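Local coordinates for protein probable dipeptidase (Pseudomonas aeruginosa, PDB 3B40) that probably acts as a metal-dependent dipeptidase of the membrane dipeptidase (M19) family, built on a TIM-barrel fold, at residues D43-G48 against L52-R57; D145-L150 against G195-E200; S358-G363 against D367-V372. The protein carries 11 engineered substitutions. One frame throughout, in Å; residues are numbered along the deposited sequence.

Contact 1 (D43-G48 against L52-R57). Engineered in segment 43-48: G48 (natural residue Asn).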
# COMPACT_ATOMS: atom_id res chain seq x y z
N ASP A 43 -2.09 -15.16 16.49
CA ASP A 43 -2.34 -16.59 16.23
C ASP A 43 -3.81 -16.98 16.45
O ASP A 43 -4.12 -18.14 16.66
CB ASP A 43 -1.43 -17.45 17.10
CG ASP A 43 -1.76 -17.33 18.60
OD1 ASP A 43 -2.12 -16.22 19.06
OD2 ASP A 43 -1.66 -18.36 19.31
N LYS A 44 -4.72 -15.99 16.40
CA LYS A 44 -6.13 -16.26 16.56
C LYS A 44 -6.93 -15.68 15.40
O LYS A 44 -6.45 -14.79 14.73
CB LYS A 44 -6.64 -15.70 17.90
CG LYS A 44 -6.16 -16.53 19.11
CD LYS A 44 -6.88 -16.09 20.37
CE LYS A 44 -6.56 -17.00 21.56
NZ LYS A 44 -7.17 -16.46 22.83
N ASP A 45 -8.14 -16.21 15.19
CA ASP A 45 -9.07 -15.72 14.17
C ASP A 45 -9.69 -14.42 14.69
O ASP A 45 -10.83 -14.40 15.17
CB ASP A 45 -10.15 -16.79 13.89
CG ASP A 45 -10.95 -16.53 12.61
OD1 ASP A 45 -10.63 -15.58 11.87
OD2 ASP A 45 -11.94 -17.28 12.35
N GLY A 46 -8.92 -13.33 14.59
CA GLY A 46 -9.27 -12.06 15.22
C GLY A 46 -10.10 -11.06 14.44
O GLY A 46 -10.72 -11.40 13.41
N PRO A 47 -10.16 -9.83 14.94
CA PRO A 47 -10.97 -8.75 14.39
C PRO A 47 -10.34 -8.03 13.18
O PRO A 47 -10.99 -7.19 12.54
CB PRO A 47 -11.09 -7.78 15.57
CG PRO A 47 -9.78 -7.91 16.28
CD PRO A 47 -9.40 -9.39 16.14
N GLY A 48 -9.08 -8.33 12.88
CA GLY A 48 -8.39 -7.64 11.81
C GLY A 48 -8.47 -8.40 10.50
O GLY A 48 -9.14 -9.43 10.41
N LEU A 52 -2.62 -15.40 11.77
CA LEU A 52 -2.06 -16.66 11.28
C LEU A 52 -3.13 -17.68 10.87
O LEU A 52 -2.91 -18.49 9.98
CB LEU A 52 -1.03 -17.24 12.26
CG LEU A 52 0.23 -16.41 12.57
CD1 LEU A 52 1.03 -17.08 13.69
CD2 LEU A 52 1.12 -16.19 11.36
N VAL A 53 -4.28 -17.62 11.52
CA VAL A 53 -5.43 -18.46 11.19
C VAL A 53 -6.02 -18.15 9.81
O VAL A 53 -6.19 -19.05 8.97
CB VAL A 53 -6.54 -18.35 12.28
CG1 VAL A 53 -7.78 -19.20 11.88
CG2 VAL A 53 -6.00 -18.80 13.65
N LYS A 54 -6.30 -16.86 9.55
CA LYS A 54 -6.86 -16.46 8.25
C LYS A 54 -5.87 -16.81 7.14
O LYS A 54 -6.26 -17.32 6.11
CB LYS A 54 -7.24 -14.98 8.22
CG LYS A 54 -8.41 -14.58 9.13
CD LYS A 54 -8.66 -13.08 9.08
CE LYS A 54 -9.84 -12.66 9.90
NZ LYS A 54 -9.49 -12.80 11.34
N ALA A 55 -4.57 -16.57 7.38
CA ALA A 55 -3.54 -16.78 6.36
C ALA A 55 -3.34 -18.24 6.02
O ALA A 55 -3.13 -18.56 4.85
CB ALA A 55 -2.20 -16.13 6.76
N GLY A 56 -3.38 -19.10 7.04
CA GLY A 56 -3.32 -20.55 6.85
C GLY A 56 -4.49 -21.07 6.04
O GLY A 56 -4.32 -21.92 5.17
N ARG A 57 -5.69 -20.56 6.33
CA ARG A 57 -6.92 -20.91 5.63
C ARG A 57 -6.87 -20.52 4.15
O ARG A 57 -7.27 -21.30 3.28
CB ARG A 57 -8.11 -20.18 6.25
CG ARG A 57 -9.15 -21.06 6.91
CD ARG A 57 -10.44 -20.29 7.14
NE ARG A 57 -10.32 -19.27 8.19
CZ ARG A 57 -10.92 -18.08 8.15
NH1 ARG A 57 -11.67 -17.72 7.11
NH2 ARG A 57 -10.77 -17.22 9.14
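A salt-bridge network on the surface of this TIM-barrel protein joins D45 to K54 and R57, tying the loop that follows strand 25-29 to the short helix 52-58. D45 is the centre of an inverse gamma turn, and its CG stands anti to the backbone N (chi1 -166°), which brings the carboxylate over to the helix. There one oxygen, D45 OD1, serves both cations: K54 NZ lies 3.1 Å from D45 OD1 and meets it nearly head-on to the C-O bond, while R57 NH2 lies 3.2 Å from the same D45 OD1. D45 OD1 sits at the edge of the R57 guanidinium, in its plane, but the carboxylate and guanidinium planes are turned 61° apart; the bridge is therefore carried by one nitrogen and not by a flat two-pronged pairing. The two basic side chains each cross the aspartate at roughly a right angle.

K54 reaches further, its chain bent at its last torsion. K54 NZ donates to G46 O at 2.8 Å, from above the carbonyl plane and not along a lone pair, and it also forms a salt bridge with D51, whose OD2 accepts from G46 N as well. The ammonium group is thus gripped by three oxygens (of D45, G46 and D51) from the loop that precedes its own helix, and two carboxylates close to it would be expected to favour its charged form. Beside this polar cluster V53 packs against the turning backbone: V53 CG2 is 3.6 Å from D43 O and 3.7 Å from D45 N, and V53 CG1 touches D45 CB. Further along the loop, the backbone oxygen of G48, an engineered residue, rests 3.3 Å from K54 CE.

Contact 2 (D145-L150 against G195-E200)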
# COMPACT_ATOMS: atom_id res chain seq x y z
N ASP A 145 15.97 14.70 8.71
CA ASP A 145 16.99 14.94 7.67
C ASP A 145 18.12 13.92 7.68
O ASP A 145 19.15 14.12 7.03
CB ASP A 145 17.63 16.33 7.82
CG ASP A 145 16.63 17.48 7.68
OD1 ASP A 145 15.63 17.33 6.94
OD2 ASP A 145 16.86 18.54 8.33
N ASP A 146 17.93 12.81 8.37
CA ASP A 146 19.05 11.90 8.56
C ASP A 146 19.02 10.74 7.57
O ASP A 146 18.31 9.75 7.77
CB ASP A 146 19.10 11.46 10.03
CG ASP A 146 20.27 10.58 10.35
OD1 ASP A 146 21.23 10.47 9.55
OD2 ASP A 146 20.23 9.99 11.45
N LEU A 147 19.81 10.85 6.50
CA LEU A 147 19.96 9.80 5.49
C LEU A 147 20.45 8.47 6.07
O LEU A 147 20.06 7.38 5.61
CB LEU A 147 20.93 10.27 4.39
CG LEU A 147 20.83 9.71 2.97
CD1 LEU A 147 19.44 9.89 2.37
CD2 LEU A 147 21.88 10.39 2.10
N SER A 148 21.30 8.55 7.09
CA SER A 148 21.84 7.33 7.69
C SER A 148 20.74 6.50 8.38
O SER A 148 20.98 5.35 8.73
CB SER A 148 23.00 7.62 8.65
OG SER A 148 22.52 8.24 9.82
N GLN A 149 19.54 7.06 8.53
CA GLN A 149 18.40 6.25 9.06
C GLN A 149 18.02 5.13 8.08
O GLN A 149 17.46 4.10 8.49
CB GLN A 149 17.16 7.11 9.39
CG GLN A 149 17.33 8.12 10.53
CD GLN A 149 17.67 7.47 11.88
OE1 GLN A 149 16.96 6.59 12.34
NE2 GLN A 149 18.76 7.90 12.49
N LEU A 150 18.33 5.30 6.80
CA LEU A 150 18.10 4.26 5.81
C LEU A 150 19.01 3.05 6.08
O LEU A 150 18.55 1.92 6.12
CB LEU A 150 18.28 4.79 4.38
CG LEU A 150 17.30 5.88 3.93
CD1 LEU A 150 17.58 6.36 2.49
CD2 LEU A 150 15.82 5.40 4.10
N GLY A 195 15.96 13.85 -0.68
CA GLY A 195 15.19 12.75 -1.29
C GLY A 195 15.93 12.14 -2.48
O GLY A 195 15.92 10.92 -2.69
N LYS A 196 16.57 12.99 -3.27
CA LYS A 196 17.40 12.55 -4.39
C LYS A 196 18.62 11.75 -3.91
O LYS A 196 18.97 10.75 -4.51
CB LYS A 196 17.86 13.76 -5.22
CG LYS A 196 16.72 14.43 -5.95
CD LYS A 196 17.28 15.50 -6.88
CE LYS A 196 16.31 15.79 -7.99
NZ LYS A 196 15.53 16.93 -7.58
N GLN A 197 19.25 12.20 -2.83
CA GLN A 197 20.32 11.45 -2.21
C GLN A 197 19.79 10.14 -1.61
O GLN A 197 20.50 9.14 -1.60
CB GLN A 197 20.99 12.32 -1.13
CG GLN A 197 21.76 13.51 -1.74
CD GLN A 197 22.31 14.48 -0.72
OE1 GLN A 197 22.55 14.13 0.43
NE2 GLN A 197 22.58 15.71 -1.16
N ALA A 198 18.55 10.14 -1.11
CA ALA A 198 17.92 8.91 -0.60
C ALA A 198 17.79 7.83 -1.70
O ALA A 198 17.95 6.65 -1.42
CB ALA A 198 16.56 9.21 0.02
N VAL A 199 17.52 8.23 -2.93
CA VAL A 199 17.41 7.27 -4.02
C VAL A 199 18.74 6.51 -4.28
O VAL A 199 18.75 5.28 -4.43
CB VAL A 199 16.97 7.94 -5.33
CG1 VAL A 199 17.08 6.94 -6.50
CG2 VAL A 199 15.52 8.53 -5.21
N GLU A 200 19.82 7.26 -4.36
CA GLU A 200 21.17 6.68 -4.44
C GLU A 200 21.45 5.76 -3.23
O GLU A 200 21.96 4.64 -3.39
CB GLU A 200 22.23 7.79 -4.58
CG GLU A 200 23.70 7.26 -4.74
CD GLU A 200 23.96 6.44 -6.01
OE1 GLU A 200 24.93 5.64 -6.02
OE2 GLU A 200 23.23 6.59 -7.01
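Apolar packing of the loop and first turn leading into helix 148-155 against helix 193-205, each of these helices preceding one of two adjacent barrel strands, brings L147 and L150 against A198. No hydrogen bond crosses the interface, and only 158 Å² is buried, so the evidence for the contact lies in a few carbon-carbon approaches. L147 carries most of it by spreading its two methyls along the facing helix. L147 CD1 comes 3.5 Å from A198 CA, tighter than ordinary van der Waals contact, and it also touches A198 CB. The other branch, L147 CD2, lies 3.9 Å from Q197 CB, the two side chains crossing at about a right angle. With CG opposite the backbone N (chi1 -154°), one methyl of L147 is set on A198 and the other beside Q197. L150, one turn on, adds its CD1 at 3.9 Å from A198 CB, and the alanine methyl is therefore met by both leucines.

Behind the leucines, D146 braces the turn that leads into helix 148-155. D146 OD1 accepts from S148 OG at 2.6 Å and, through a weak capping bond bent to 132°, from S148 N. D146 OD2 receives Q149 NE2 at 2.8 Å in an almost straight bond (176°), with the oxygen lying in the Q149 amide plane.

In the barrel, helix 148-155 runs ahead of strand 160-162 and helix 193-205 ahead of strand 208-210, its parallel neighbour. L150 also packs on L202 and L205 of helix 193-205, A198 rests on F163 and W171 from loops, and V199, on a different face of its helix, touches L225 of helix 216-225.

Contact 3 (S358-G363 against D367-V372)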
# COMPACT_ATOMS: atom_id res chain seq x y z
N SER A 358 -3.63 -5.69 -1.12
CA SER A 358 -4.95 -5.45 -0.50
C SER A 358 -5.21 -4.08 0.11
O SER A 358 -6.34 -3.53 0.01
CB SER A 358 -5.17 -6.47 0.61
OG SER A 358 -4.13 -6.43 1.57
N ASP A 359 -4.17 -3.52 0.71
CA ASP A 359 -4.29 -2.37 1.64
C ASP A 359 -5.11 -2.80 2.86
O ASP A 359 -5.74 -1.97 3.51
CB ASP A 359 -4.91 -1.15 0.97
CG ASP A 359 -4.14 0.16 1.29
OD1 ASP A 359 -3.30 0.21 2.24
OD2 ASP A 359 -4.39 1.17 0.57
N PHE A 360 -5.03 -4.09 3.19
CA PHE A 360 -5.72 -4.59 4.37
C PHE A 360 -5.28 -3.78 5.60
O PHE A 360 -4.14 -3.35 5.69
CB PHE A 360 -5.50 -6.11 4.58
CG PHE A 360 -6.39 -7.01 3.69
CD1 PHE A 360 -7.68 -6.63 3.31
CD2 PHE A 360 -5.90 -8.24 3.24
CE1 PHE A 360 -8.46 -7.45 2.51
CE2 PHE A 360 -6.67 -9.07 2.44
CZ PHE A 360 -7.95 -8.67 2.06
N ASN A 361 -6.19 -3.62 6.56
CA ASN A 361 -5.97 -2.85 7.80
C ASN A 361 -5.72 -1.34 7.60
O ASN A 361 -5.43 -0.65 8.56
CB ASN A 361 -4.89 -3.46 8.73
CG ASN A 361 -5.27 -4.83 9.29
OD1 ASN A 361 -6.45 -5.17 9.51
ND2 ASN A 361 -4.25 -5.65 9.51
N ASP A 362 -5.83 -0.84 6.37
CA ASP A 362 -5.90 0.60 6.18
C ASP A 362 -7.01 0.93 5.19
O ASP A 362 -6.88 1.84 4.40
CB ASP A 362 -4.53 1.20 5.78
CG ASP A 362 -4.45 2.74 5.98
OD1 ASP A 362 -5.18 3.31 6.82
OD2 ASP A 362 -3.65 3.41 5.28
N GLY A 363 -8.11 0.15 5.21
CA GLY A 363 -9.30 0.44 4.39
C GLY A 363 -9.52 -0.41 3.14
O GLY A 363 -10.55 -0.29 2.48
N ASP A 367 -15.53 -6.35 -2.11
CA ASP A 367 -16.57 -7.35 -2.02
C ASP A 367 -16.06 -8.65 -2.65
O ASP A 367 -15.71 -8.67 -3.82
CB ASP A 367 -17.85 -6.85 -2.72
CG ASP A 367 -19.03 -7.79 -2.55
OD1 ASP A 367 -19.05 -8.58 -1.58
OD2 ASP A 367 -19.95 -7.77 -3.41
N GLY A 368 -15.99 -9.71 -1.86
CA GLY A 368 -15.51 -11.02 -2.33
C GLY A 368 -14.09 -11.30 -1.87
O GLY A 368 -13.58 -12.42 -2.03
N TRP A 369 -13.43 -10.29 -1.29
CA TRP A 369 -12.06 -10.39 -0.73
C TRP A 369 -11.92 -9.47 0.45
O TRP A 369 -11.44 -8.36 0.32
CB TRP A 369 -11.00 -10.07 -1.80
CG TRP A 369 -9.54 -10.25 -1.37
CD1 TRP A 369 -9.05 -11.18 -0.49
CD2 TRP A 369 -8.40 -9.50 -1.83
NE1 TRP A 369 -7.67 -11.04 -0.36
CE2 TRP A 369 -7.25 -10.03 -1.19
CE3 TRP A 369 -8.23 -8.43 -2.74
CZ2 TRP A 369 -5.96 -9.54 -1.43
CZ3 TRP A 369 -6.96 -7.95 -2.98
CH2 TRP A 369 -5.83 -8.50 -2.32
N LYS A 370 -12.29 -9.96 1.63
CA LYS A 370 -12.46 -9.10 2.77
C LYS A 370 -11.36 -9.29 3.80
O LYS A 370 -11.23 -8.50 4.72
CB LYS A 370 -13.84 -9.30 3.38
CG LYS A 370 -14.02 -10.60 4.19
CD LYS A 370 -15.44 -10.68 4.71
CE LYS A 370 -15.84 -12.11 4.96
NZ LYS A 370 -15.33 -12.60 6.29
N ASP A 371 -10.61 -10.38 3.65
CA ASP A 371 -9.44 -10.62 4.47
C ASP A 371 -8.52 -11.66 3.80
O ASP A 371 -8.82 -12.17 2.71
CB ASP A 371 -9.85 -10.96 5.93
CG ASP A 371 -10.60 -12.29 6.04
OD1 ASP A 371 -10.22 -13.27 5.35
OD2 ASP A 371 -11.58 -12.34 6.82
N VAL A 372 -7.38 -11.96 4.43
CA VAL A 372 -6.34 -12.76 3.77
C VAL A 372 -6.77 -14.20 3.53
O VAL A 372 -6.14 -14.91 2.76
CB VAL A 372 -4.96 -12.77 4.52
CG1 VAL A 372 -4.35 -11.37 4.49
CG2 VAL A 372 -5.12 -13.30 5.96
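F360 is clasped on both ring faces while its edge drives into W369: D371 CA lies over one face, 3.4 Å from F360 CZ, and S358 CB sits 3.2 Å above the opposite face, over the ring centre. The edge-to-face stack is T-shaped in kind, with the F360 centroid 4.8 Å from that of the five-membered ring of W369 and the planes 69° apart. Its leading atom, F360 CZ, stands 3.4 Å from W369 NE1, over the indole face but shifted toward the rim. A first torsion of -176° swings the W369 indole across to F360 and S358. S358 CB is also 3.6 Å from W369 CH2, so serine, phenylalanine and tryptophan touch mutually. On another side, V372 CG1 packs 3.7 Å from F360 CD2.

S358 itself is fixed by an ST turn, its OG accepting from F360 N at 3.0 Å, and by a hydrogen bond to D26 of strand 25-29. The aromatic pair packs the two halves of the loop after strand 354-357 against each other, in one of the long connections at the C-terminal strand ends of a TIM barrel.

How the contacts relate
Contacts 1 and 3 adjoin, their centres about 13 Å apart: contact 1 joins the loop after strand 25-29 to helix 52-58, and contact 3, within the loop after strand 354-357, touches the same helix, K54 CB lying 3.5 Å from V372 CG2. Contact 2 stands apart, about 20 Å from contact 3 between nearest atoms and on the other side of the chain's centre. The chemistry differs with place: surface contact 1 is chiefly ionic with some valine packing, partly buried contact 2 rests on aliphatic methyls, and buried contact 3 on aromatic packing. Contacts 1 and 3 fasten segments close in sequence, whereas contact 2 joins segments 45 residues apart.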